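Local coordinates for StAR-related lipid transfer protein 13 (Homo sapiens, PDB 2PSO) that activates the GTPase activity of RhoA, and perhaps of Cdc42, and carries the lipid-binding START domain described here, at residues Val68-Pro73 and Ile193-Leu198; Val83-Ser88 and Asn223-Leu228. All coordinates share one frame; numbering follows the deposited sequence.

Contact 1. Residues Val68-Pro73 and Ile193-Leu198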
ATOM      1  N   VAL A  68      -8.601   1.026 -13.255  1.00 42.49           N
ATOM      2  CA  VAL A  68      -8.517   2.462 -13.447  1.00 46.57           C
ATOM      3  C   VAL A  68      -9.077   2.865 -14.818  1.00 50.28           C
ATOM      4  O   VAL A  68      -9.548   3.993 -15.002  1.00 50.98           O
ATOM      5  CB  VAL A  68      -7.071   2.977 -13.217  1.00 47.14           C
ATOM      6  CG1 VAL A  68      -7.046   4.487 -13.053  1.00 47.00           C
ATOM      7  CG2 VAL A  68      -6.491   2.335 -11.979  1.00 45.18           C
ATOM      8  N   GLY A  69      -9.062   1.930 -15.768  1.00 53.61           N
ATOM      9  CA  GLY A  69      -9.427   2.236 -17.159  1.00 57.86           C
ATOM     10  C   GLY A  69      -8.222   2.895 -17.806  1.00 60.56           C
ATOM     11  O   GLY A  69      -8.331   3.749 -18.690  1.00 58.85           O
ATOM     12  N   ASP A  70      -7.057   2.474 -17.337  1.00 63.91           N
ATOM     13  CA  ASP A  70      -5.812   3.166 -17.588  1.00 65.43           C
ATOM     14  C   ASP A  70      -5.291   2.842 -18.974  1.00 62.82           C
ATOM     15  O   ASP A  70      -4.817   3.712 -19.688  1.00 59.95           O
ATOM     16  CB  ASP A  70      -4.789   2.696 -16.545  1.00 68.82           C
ATOM     17  CG  ASP A  70      -3.768   3.762 -16.193  1.00 70.97           C
ATOM     18  OD1 ASP A  70      -4.112   4.963 -16.231  1.00 72.29           O
ATOM     19  OD2 ASP A  70      -2.621   3.392 -15.857  1.00 71.97           O
ATOM     20  N   GLY A  71      -5.417   1.575 -19.346  1.00 61.96           N
ATOM     21  CA  GLY A  71      -4.586   0.999 -20.383  1.00 61.07           C
ATOM     22  C   GLY A  71      -3.467   0.250 -19.680  1.00 60.96           C
ATOM     23  O   GLY A  71      -2.426  -0.050 -20.270  1.00 61.02           O
ATOM     24  N   ASN A  72      -3.682  -0.033 -18.397  1.00 59.70           N
ATOM     25  CA  ASN A  72      -2.731  -0.788 -17.599  1.00 57.25           C
ATOM     26  C   ASN A  72      -3.510  -1.819 -16.789  1.00 58.30           C
ATOM     27  O   ASN A  72      -4.464  -1.459 -16.091  1.00 57.18           O
ATOM     28  CB  ASN A  72      -1.940   0.151 -16.685  1.00 54.16           C
ATOM     29  CG  ASN A  72      -0.667  -0.487 -16.123  1.00 54.01           C
ATOM     30  OD1 ASN A  72      -0.595  -1.693 -15.863  1.00 54.25           O
ATOM     31  ND2 ASN A  72       0.343   0.339 -15.913  1.00 53.07           N
ATOM     32  N   PRO A  73      -3.120  -3.109 -16.902  1.00 59.18           N
ATOM     33  CA  PRO A  73      -3.761  -4.232 -16.203  1.00 57.74           C
ATOM     34  C   PRO A  73      -3.713  -4.128 -14.671  1.00 57.15           C
ATOM     35  O   PRO A  73      -4.602  -4.655 -13.996  1.00 55.52           O
ATOM     36  CB  PRO A  73      -2.951  -5.448 -16.672  1.00 58.04           C
ATOM     37  CG  PRO A  73      -1.645  -4.887 -17.162  1.00 58.05           C
ATOM     38  CD  PRO A  73      -2.007  -3.568 -17.758  1.00 58.84           C
ATOM     39  N   ILE A 193      -4.619   3.242   0.124  1.00 23.03           N
ATOM     40  CA  ILE A 193      -4.863   3.031  -1.294  1.00 24.66           C
ATOM     41  C   ILE A 193      -3.584   3.029  -2.119  1.00 24.72           C
ATOM     42  O   ILE A 193      -2.988   4.077  -2.315  1.00 27.64           O
ATOM     43  CB  ILE A 193      -5.732   4.141  -1.891  1.00 26.49           C
ATOM     44  CG1 ILE A 193      -7.078   4.208  -1.178  1.00 26.32           C
ATOM     45  CG2 ILE A 193      -5.925   3.905  -3.409  1.00 26.63           C
ATOM     46  CD1 ILE A 193      -7.748   5.545  -1.317  1.00 26.57           C
ATOM     47  N   CYS A 194      -3.181   1.883  -2.651  1.00 24.35           N
ATOM     48  CA  CYS A 194      -2.019   1.888  -3.520  1.00 25.59           C
ATOM     49  C   CYS A 194      -2.071   0.995  -4.776  1.00 28.84           C
ATOM     50  O   CYS A 194      -2.999   0.223  -4.992  1.00 25.99           O
ATOM     51  CB  CYS A 194      -0.804   1.515  -2.723  1.00 25.53           C
ATOM     52  SG  CYS A 194      -0.775  -0.236  -2.476  1.00 27.74           S
ATOM     53  N   ARG A 195      -1.016   1.115  -5.578  1.00 32.22           N
ATOM     54  CA  ARG A 195      -0.908   0.537  -6.897  1.00 31.84           C
ATOM     55  C   ARG A 195       0.577   0.484  -7.189  1.00 33.81           C
ATOM     56  O   ARG A 195       1.186   1.478  -7.572  1.00 34.13           O
ATOM     57  CB  ARG A 195      -1.580   1.455  -7.922  1.00 32.64           C
ATOM     58  CG  ARG A 195      -1.683   0.867  -9.344  1.00 33.66           C
ATOM     59  CD  ARG A 195      -2.318   1.835 -10.369  1.00 31.91           C
ATOM     60  NE  ARG A 195      -2.804   1.108 -11.539  1.00 33.38           N
ATOM     61  CZ  ARG A 195      -3.224   1.636 -12.692  1.00 33.75           C
ATOM     62  NH1 ARG A 195      -3.235   2.946 -12.901  1.00 32.00           N
ATOM     63  NH2 ARG A 195      -3.657   0.825 -13.648  1.00 34.07           N
ATOM     64  N   ILE A 196       1.173  -0.677  -6.982  1.00 36.17           N
ATOM     65  CA  ILE A 196       2.598  -0.825  -7.184  1.00 39.62           C
ATOM     66  C   ILE A 196       2.853  -1.773  -8.352  1.00 45.76           C
ATOM     67  O   ILE A 196       2.076  -2.701  -8.589  1.00 48.50           O
ATOM     68  CB  ILE A 196       3.265  -1.365  -5.917  1.00 38.34           C
ATOM     69  CG1 ILE A 196       2.715  -0.618  -4.696  1.00 39.87           C
ATOM     70  CG2 ILE A 196       4.770  -1.219  -5.990  1.00 37.84           C
ATOM     71  CD1 ILE A 196       3.357  -1.008  -3.380  1.00 40.15           C
ATOM     72  N   ASP A 197       3.929  -1.515  -9.091  1.00 47.94           N
ATOM     73  CA  ASP A 197       4.388  -2.385 -10.147  1.00 48.87           C
ATOM     74  C   ASP A 197       5.727  -2.976  -9.712  1.00 51.41           C
ATOM     75  O   ASP A 197       6.782  -2.424 -10.025  1.00 51.40           O
ATOM     76  CB  ASP A 197       4.548  -1.558 -11.428  1.00 52.10           C
ATOM     77  CG  ASP A 197       5.015  -2.382 -12.634  1.00 54.03           C
ATOM     78  OD1 ASP A 197       5.485  -3.524 -12.461  1.00 54.17           O
ATOM     79  OD2 ASP A 197       4.927  -1.864 -13.772  1.00 55.92           O
ATOM     80  N   LEU A 198       5.693  -4.087  -8.971  1.00 54.98           N
ATOM     81  CA  LEU A 198       6.907  -4.862  -8.731  1.00 57.86           C
ATOM     82  C   LEU A 198       7.214  -5.398 -10.102  1.00 62.83           C
ATOM     83  O   LEU A 198       6.296  -5.804 -10.816  1.00 65.92           O
ATOM     84  CB  LEU A 198       6.676  -6.038  -7.788  1.00 57.75           C
ATOM     85  CG  LEU A 198       5.861  -5.973  -6.487  1.00 60.23           C
ATOM     86  CD1 LEU A 198       6.169  -4.727  -5.634  1.00 60.43           C
ATOM     87  CD2 LEU A 198       4.357  -6.100  -6.757  1.00 60.76           C
TER
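The outstretched side chain of Arg195 meets three residues of the 68-73 loop, Val68, Asp70 and Asn72, which approach its guanidinium from different directions. The closest CA atoms across the contact, those of Val68 and Arg195, are 10.2 Å apart, so the gap is bridged chiefly by the long Arg195 side chain, which meets side chains and one backbone carbonyl of the loop. Arg195 spans that distance because CG lies anti to the backbone N (chi1 -173°) and the chain stays extended to NE. One face of its guanidinium receives Val68: CG2 sits over the centre of the group, 3.4 Å from CZ. Asp70 approaches obliquely, its carboxylate plane turned 52° from the guanidinium plane, and forms a salt bridge in which OD2 lies 3.1 Å from NH1. The N-H of NH1 points poorly at that oxygen, at 133°, so the hydrogen bond within the pair is weak and the attraction is probably mostly electrostatic. Asn72 comes to NH2 with its backbone O at the guanidinium edge, 3.4 Å from that nitrogen, and with CB at 3.6 Å. The stronger polar partner of the guanidinium is Leu74, just past Pro73 in the same loop between strands 62-66 and 76-83, whose carbonyl O accepts a hydrogen bond from NH2; Leu74 N in turn donates to Asn72 OD1. In the START sheet, strand 188-196, which carries Arg195, runs antiparallel to both 76-83 and 169-182. The Arg195 side chain touches Leu76 on the first neighbour and Met174 and Asp175 on the second, while Cys194 and Ile196 contact helix 209-223.

Contact 2. Residues Val83-Ser88 and Asn223-Leu228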
ATOM      1  N   VAL A  83      -7.255   1.268  14.076  1.00 37.37           N
ATOM      2  CA  VAL A  83      -6.079   1.128  14.932  1.00 39.57           C
ATOM      3  C   VAL A  83      -6.207   1.924  16.217  1.00 40.67           C
ATOM      4  O   VAL A  83      -6.693   3.059  16.203  1.00 40.03           O
ATOM      5  CB  VAL A  83      -4.754   1.438  14.188  1.00 39.55           C
ATOM      6  CG1 VAL A  83      -5.000   2.365  13.043  1.00 40.61           C
ATOM      7  CG2 VAL A  83      -3.712   2.013  15.136  1.00 39.68           C
ATOM      8  N   GLU A  84      -5.789   1.292  17.320  1.00 43.59           N
ATOM      9  CA  GLU A  84      -5.868   1.861  18.679  1.00 45.67           C
ATOM     10  C   GLU A  84      -4.816   2.935  18.977  1.00 41.89           C
ATOM     11  O   GLU A  84      -3.993   2.763  19.874  1.00 44.13           O
ATOM     12  CB  GLU A  84      -5.728   0.746  19.727  1.00 50.74           C
ATOM     13  CG  GLU A  84      -6.827  -0.326  19.686  1.00 56.84           C
ATOM     14  CD  GLU A  84      -8.210   0.238  19.978  1.00 59.63           C
ATOM     15  OE1 GLU A  84      -8.419   0.738  21.109  1.00 58.62           O
ATOM     16  OE2 GLU A  84      -9.080   0.176  19.069  1.00 62.31           O
ATOM     17  N   ALA A  85      -4.860   4.034  18.235  1.00 35.89           N
ATOM     18  CA  ALA A  85      -3.964   5.159  18.438  1.00 31.27           C
ATOM     19  C   ALA A  85      -4.509   6.331  17.619  1.00 29.25           C
ATOM     20  O   ALA A  85      -5.089   6.133  16.554  1.00 29.28           O
ATOM     21  CB  ALA A  85      -2.547   4.797  17.990  1.00 31.23           C
ATOM     22  N   PRO A  86      -4.326   7.562  18.110  1.00 25.04           N
ATOM     23  CA  PRO A  86      -4.804   8.745  17.394  1.00 22.95           C
ATOM     24  C   PRO A  86      -4.022   8.930  16.090  1.00 25.45           C
ATOM     25  O   PRO A  86      -2.920   8.373  15.956  1.00 27.64           O
ATOM     26  CB  PRO A  86      -4.485   9.882  18.360  1.00 22.48           C
ATOM     27  CG  PRO A  86      -3.418   9.351  19.240  1.00 22.00           C
ATOM     28  CD  PRO A  86      -3.627   7.894  19.360  1.00 20.93           C
ATOM     29  N   PRO A  87      -4.589   9.674  15.124  1.00 23.44           N
ATOM     30  CA  PRO A  87      -4.020   9.759  13.782  1.00 22.99           C
ATOM     31  C   PRO A  87      -2.550  10.109  13.694  1.00 24.04           C
ATOM     32  O   PRO A  87      -1.758   9.306  13.201  1.00 25.65           O
ATOM     33  CB  PRO A  87      -4.882  10.818  13.112  1.00 23.76           C
ATOM     34  CG  PRO A  87      -6.228  10.629  13.777  1.00 22.27           C
ATOM     35  CD  PRO A  87      -5.860  10.410  15.213  1.00 23.69           C
ATOM     36  N   SER A  88      -2.169  11.286  14.161  1.00 25.68           N
ATOM     37  CA  SER A  88      -0.768  11.701  14.029  1.00 25.23           C
ATOM     38  C   SER A  88       0.234  10.683  14.601  1.00 21.77           C
ATOM     39  O   SER A  88       1.328  10.546  14.086  1.00 29.51           O
ATOM     40  CB  SER A  88      -0.543  13.070  14.652  1.00 23.76           C
ATOM     41  OG  SER A  88      -0.453  12.935  16.061  1.00 27.74           O
ATOM     42  N   ASN A 223      -1.500  -4.188  14.619  1.00 31.88           N
ATOM     43  CA  ASN A 223      -0.927  -5.024  15.662  1.00 32.10           C
ATOM     44  C   ASN A 223       0.202  -4.362  16.435  1.00 34.11           C
ATOM     45  O   ASN A 223       0.365  -4.591  17.627  1.00 35.21           O
ATOM     46  CB  ASN A 223      -0.430  -6.345  15.099  1.00 32.64           C
ATOM     47  CG  ASN A 223      -1.548  -7.179  14.497  1.00 36.04           C
ATOM     48  OD1 ASN A 223      -2.732  -6.993  14.808  1.00 36.55           O
ATOM     49  ND2 ASN A 223      -1.178  -8.097  13.611  1.00 36.43           N
ATOM     50  N   SER A 224       0.976  -3.517  15.772  1.00 35.26           N
ATOM     51  CA  SER A 224       2.121  -2.920  16.433  1.00 34.54           C
ATOM     52  C   SER A 224       1.728  -1.852  17.471  1.00 35.51           C
ATOM     53  O   SER A 224       2.597  -1.212  18.070  1.00 34.35           O
ATOM     54  CB  SER A 224       3.087  -2.349  15.406  1.00 33.04           C
ATOM     55  OG  SER A 224       2.547  -1.159  14.874  1.00 34.50           O
ATOM     56  N   PHE A 225       0.425  -1.684  17.698  1.00 35.97           N
ATOM     57  CA  PHE A 225      -0.068  -0.796  18.737  1.00 37.69           C
ATOM     58  C   PHE A 225      -0.849  -1.587  19.763  1.00 43.50           C
ATOM     59  O   PHE A 225      -1.548  -1.018  20.596  1.00 45.55           O
ATOM     60  CB  PHE A 225      -1.017   0.242  18.155  1.00 37.30           C
ATOM     61  CG  PHE A 225      -0.351   1.442  17.588  1.00 35.18           C
ATOM     62  CD1 PHE A 225      -0.306   1.634  16.211  1.00 37.02           C
ATOM     63  CD2 PHE A 225       0.196   2.400  18.419  1.00 34.80           C
ATOM     64  CE1 PHE A 225       0.285   2.758  15.665  1.00 36.71           C
ATOM     65  CE2 PHE A 225       0.793   3.519  17.899  1.00 35.21           C
ATOM     66  CZ  PHE A 225       0.841   3.702  16.510  1.00 38.28           C
ATOM     67  N   GLN A 226      -0.783  -2.907  19.677  1.00 51.75           N
ATOM     68  CA  GLN A 226      -1.479  -3.756  20.632  1.00 54.79           C
ATOM     69  C   GLN A 226      -0.458  -4.288  21.592  1.00 57.83           C
ATOM     70  O   GLN A 226       0.515  -4.900  21.157  1.00 55.17           O
ATOM     71  CB  GLN A 226      -2.177  -4.922  19.934  1.00 54.50           C
ATOM     72  CG  GLN A 226      -3.445  -4.541  19.179  1.00 55.77           C
ATOM     73  CD  GLN A 226      -3.898  -5.623  18.193  1.00 56.06           C
ATOM     74  OE1 GLN A 226      -3.500  -6.791  18.293  1.00 54.76           O
ATOM     75  NE2 GLN A 226      -4.737  -5.233  17.237  1.00 56.43           N
ATOM     76  N   PRO A 227      -0.658  -4.019  22.899  1.00 63.18           N
ATOM     77  CA  PRO A 227       0.097  -4.605  24.005  1.00 65.36           C
ATOM     78  C   PRO A 227       0.439  -6.067  23.745  1.00 66.94           C
ATOM     79  O   PRO A 227      -0.304  -6.959  24.156  1.00 67.27           O
ATOM     80  CB  PRO A 227      -0.875  -4.481  25.181  1.00 65.62           C
ATOM     81  CG  PRO A 227      -1.604  -3.194  24.904  1.00 66.06           C
ATOM     82  CD  PRO A 227      -1.662  -3.050  23.385  1.00 64.48           C
ATOM     83  N   LEU A 228       1.553  -6.288  23.044  1.00 68.52           N
ATOM     84  CA  LEU A 228       2.021  -7.625  22.681  1.00 69.65           C
ATOM     85  C   LEU A 228       3.504  -7.594  22.294  1.00 69.73           C
ATOM     86  O   LEU A 228       4.383  -7.444  23.156  1.00 68.60           O
ATOM     87  CB  LEU A 228       1.176  -8.204  21.536  1.00 69.49           C
TER
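An apolar contact, with Phe225 as its centre, joins the turn leading from strand 76-83 into helix 87-96 to the turn that follows helix 209-223, near the C-terminal end of the modelled chain. Its evidence is a CH-pi interaction: Ala85 CB stands 3.7 Å from the centroid of the Phe225 ring and 16° off the ring normal, hence over the face, displaced somewhat toward the rim. The nearest ring carbon to that methyl is CE2, at 3.6 Å. Val83 reaches the CD1 part of the ring with CG2, also at 3.6 Å, but obliquely. Backbone shape presents these groups. Glu84 is the centre of an inverse gamma turn between Val83 and Ala85, both of whose CB atoms point toward the 223-228 segment, whereas the Glu84 carboxylate leads away. On the other side, Asn223-Gln226 is a type I turn closed by Gln226 N to Asn223 O, 2.9 Å; within it Phe225 sets CG anti to its carbonyl carbon (chi1 -85°), which carries the ring across to Ala85. Helix 87-96 completes the setting, with Val89 touching the ring and Arg93 making a cation-pi contact with it. Were Phe225 replaced by alanine, the Ala85 methyl would probably lose its aromatic face and Arg93 its pi partner, and a gap would open between the two turns. No hydrogen bond crosses between the segments, so the contact between them rests on apolar burial and the ring's pi surface, with no directional polar bond.

In the fold
Contacts 1 and 2 lie on opposite sides of the chain's centre, their own centres 30 Å apart and their nearest atoms about 13 Å apart. Along the sequence the order is 68-73, 83-88, 193-198, 223-228, so the segments alternate and the two contacts cross along the chain. Strand 76-83 leads from the first segment into the second, ending at its Val83, and helix 209-223 leads into the last, ending at its Asn223. Because strand 76-83 pairs antiparallel with 188-196, one part of the sheet is flanked by a contact near each end: contact 1 joins a loop to 188-196, and contact 2 joins the opposite end of 76-83 to the end of the helix. Together they tie early and late portions of one START domain.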